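Local structure of amino acid ABC transporter, periplasmic amino acid-binding protein (Brucella ovis, 4Z9N) at residues D[239-244]-D[257-262]. The protein binds glutathione and, as the periplasmic solute-binding component of an amino acid ABC transporter, probably hands its ligand on for uptake. Residues are numbered along the deposited sequence; the frame is centred on the assembly and turned at random.
Sequences EEYGIT and PDIKRL
The phenol ring of Tyr241 meets three side chains of helix 257-262, all at an oblique slant. Asp258 CB sits against the outer part of the ring, 4.0 Å from Tyr241 CE2 and about as far from CZ, and the two side chains cross at roughly a right angle with ring and carboxylate planes 27° apart. Tyr241 OH stays 3.9 Å from Asp258 OD2, too far for a hydrogen bond. The other carboxylate oxygen, Asp258 OD1, is engaged one helical turn on by Arg261 NH2 at 2.9 Å, a salt bridge that comes in 46° out of the carboxylate plane. Nearer the CB end of the ring, Tyr241 CD2 touches Leu262 CD2 at 3.9 Å, while Ile259 CG1 lies beside Tyr241 CB.

In this family 3 solute-binding protein the contact joins the C-terminal end of the long helix 222-240 to the short helix 257-262 further along the chain. Tyr241 and Ile243 stand on either side of Gly242 in the Schellman motif that ends helix 222-240: Gly242, with positive phi, is its C-prime residue, its N bonded to Glu239 O, and Ile243 N reaches back to Ala238 O. The side chains of both residues leave the backbone toward helix 257-262. With an extended chi2 of 162°, Ile243 sends CD1 against two methyls, 3.7 Å from Leu262 CD2 and 3.8 Å from Ile259 CG2. Val248 and Met251 of helix 248-251, within the link joining the two segments, also pack on Ile243. The second subunit reaches the contact too: its Lys210 packs on Tyr241 and forms a salt bridge with Glu240 OE1, and its Asp149 forms one with Arg261 NH1.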
loop_
_atom_site.group_PDB
_atom_site.type_symbol
_atom_site.label_atom_id
_atom_site.label_comp_id
_atom_site.label_asym_id
_atom_site.label_seq_id
_atom_site.Cartn_x
_atom_site.Cartn_y
_atom_site.Cartn_z
ATOM N N GLU D 239 -5.370 -1.226 15.826
ATOM C CA GLU D 239 -4.150 -1.465 16.593
ATOM C C GLU D 239 -3.465 -0.133 16.893
ATOM O O GLU D 239 -3.063 0.121 18.034
ATOM C CB GLU D 239 -3.169 -2.403 15.882
ATOM C CG GLU D 239 -1.979 -2.719 16.796
ATOM C CD GLU D 239 -0.842 -3.467 16.137
ATOM O OE1 GLU D 239 -0.796 -3.561 14.886
ATOM O OE2 GLU D 239 0.013 -3.982 16.899
ATOM N N GLU D 240 -3.355 0.727 15.885
ATOM C CA GLU D 240 -2.716 2.035 16.074
ATOM C C GLU D 240 -3.383 2.847 17.200
ATOM O O GLU D 240 -2.709 3.583 17.945
ATOM C CB GLU D 240 -2.734 2.845 14.766
ATOM C CG GLU D 240 -1.919 4.143 14.871
ATOM C CD GLU D 240 -2.037 5.035 13.639
ATOM O OE1 GLU D 240 -2.275 4.503 12.538
ATOM O OE2 GLU D 240 -1.903 6.271 13.794
ATOM N N TYR D 241 -4.699 2.695 17.344
ATOM C CA TYR D 241 -5.439 3.461 18.339
ATOM C C TYR D 241 -5.630 2.701 19.660
ATOM O O TYR D 241 -6.329 3.174 20.545
ATOM C CB TYR D 241 -6.808 3.884 17.790
ATOM C CG TYR D 241 -6.791 4.746 16.535
ATOM C CD1 TYR D 241 -5.663 5.456 16.155
ATOM C CD2 TYR D 241 -7.925 4.858 15.740
ATOM C CE1 TYR D 241 -5.668 6.254 15.009
ATOM C CE2 TYR D 241 -7.937 5.650 14.601
ATOM C CZ TYR D 241 -6.806 6.346 14.239
ATOM O OH TYR D 241 -6.822 7.131 13.099
ATOM N N GLY D 242 -4.987 1.547 19.804
ATOM C CA GLY D 242 -5.048 0.790 21.047
ATOM C C GLY D 242 -6.404 0.156 21.329
ATOM O O GLY D 242 -6.772 -0.059 22.496
ATOM N N ILE D 243 -7.142 -0.143 20.258
ATOM C CA ILE D 243 -8.443 -0.788 20.361
ATOM C C ILE D 243 -8.260 -2.282 20.187
ATOM O O ILE D 243 -7.741 -2.743 19.159
ATOM C CB ILE D 243 -9.444 -0.240 19.326
ATOM C CG1 ILE D 243 -9.595 1.266 19.487
ATOM C CG2 ILE D 243 -10.820 -0.912 19.511
ATOM C CD1 ILE D 243 -10.191 1.930 18.276
ATOM N N THR D 244 -8.692 -3.031 21.191
ATOM C CA THR D 244 -8.469 -4.467 21.241
ATOM C C THR D 244 -9.790 -5.214 21.363
ATOM O O THR D 244 -10.835 -4.616 21.629
ATOM C CB THR D 244 -7.561 -4.848 22.428
ATOM O OG1 THR D 244 -8.229 -4.541 23.657
ATOM C CG2 THR D 244 -6.250 -4.073 22.372
ATOM N N PRO D 257 -12.088 11.784 18.861
ATOM C CA PRO D 257 -12.879 11.804 17.626
ATOM C C PRO D 257 -12.500 10.712 16.636
ATOM O O PRO D 257 -13.400 10.138 16.025
ATOM C CB PRO D 257 -12.587 13.193 17.043
ATOM C CG PRO D 257 -12.270 14.034 18.242
ATOM C CD PRO D 257 -11.509 13.108 19.162
ATOM N N ASP D 258 -11.208 10.430 16.472
ATOM C CA ASP D 258 -10.785 9.375 15.552
ATOM C C ASP D 258 -11.369 8.018 15.946
ATOM O O ASP D 258 -11.767 7.231 15.086
ATOM C CB ASP D 258 -9.259 9.268 15.489
ATOM C CG ASP D 258 -8.612 10.479 14.861
ATOM O OD1 ASP D 258 -9.331 11.322 14.285
ATOM O OD2 ASP D 258 -7.371 10.581 14.932
ATOM N N ILE D 259 -11.412 7.745 17.244
ATOM C CA ILE D 259 -11.884 6.460 17.733
ATOM C C ILE D 259 -13.400 6.373 17.630
ATOM O O ILE D 259 -13.955 5.343 17.224
ATOM C CB ILE D 259 -11.408 6.221 19.176
ATOM C CG1 ILE D 259 -9.878 6.142 19.206
ATOM C CG2 ILE D 259 -12.026 4.960 19.749
ATOM C CD1 ILE D 259 -9.300 5.947 20.628
ATOM N N LYS D 260 -14.064 7.467 17.980
ATOM C CA LYS D 260 -15.518 7.552 17.890
ATOM C C LYS D 260 -15.974 7.301 16.449
ATOM O O LYS D 260 -16.941 6.572 16.203
ATOM C CB LYS D 260 -15.997 8.921 18.377
ATOM C CG LYS D 260 -17.507 9.110 18.305
ATOM C CD LYS D 260 -17.935 10.501 18.766
ATOM C CE LYS D 260 -17.579 10.736 20.213
ATOM N NZ LYS D 260 -18.216 11.981 20.730
ATOM N N ARG D 261 -15.259 7.903 15.501
ATOM C CA ARG D 261 -15.588 7.772 14.089
ATOM C C ARG D 261 -15.294 6.349 13.612
ATOM O O ARG D 261 -16.118 5.732 12.927
ATOM C CB ARG D 261 -14.810 8.811 13.262
ATOM C CG ARG D 261 -15.118 8.783 11.765
ATOM C CD ARG D 261 -14.507 9.970 11.020
ATOM N NE ARG D 261 -13.047 9.996 11.142
ATOM C CZ ARG D 261 -12.374 10.875 11.883
ATOM N NH1 ARG D 261 -13.028 11.823 12.548
ATOM N NH2 ARG D 261 -11.046 10.820 11.940
ATOM N N LEU D 262 -14.134 5.818 13.991
ATOM C CA LEU D 262 -13.763 4.446 13.622
ATOM C C LEU D 262 -14.797 3.437 14.119
ATOM O O LEU D 262 -15.194 2.539 13.387
ATOM C CB LEU D 262 -12.388 4.077 14.192
ATOM C CG LEU D 262 -11.886 2.675 13.835
ATOM C CD1 LEU D 262 -11.625 2.555 12.322
ATOM C CD2 LEU D 262 -10.650 2.287 14.650
#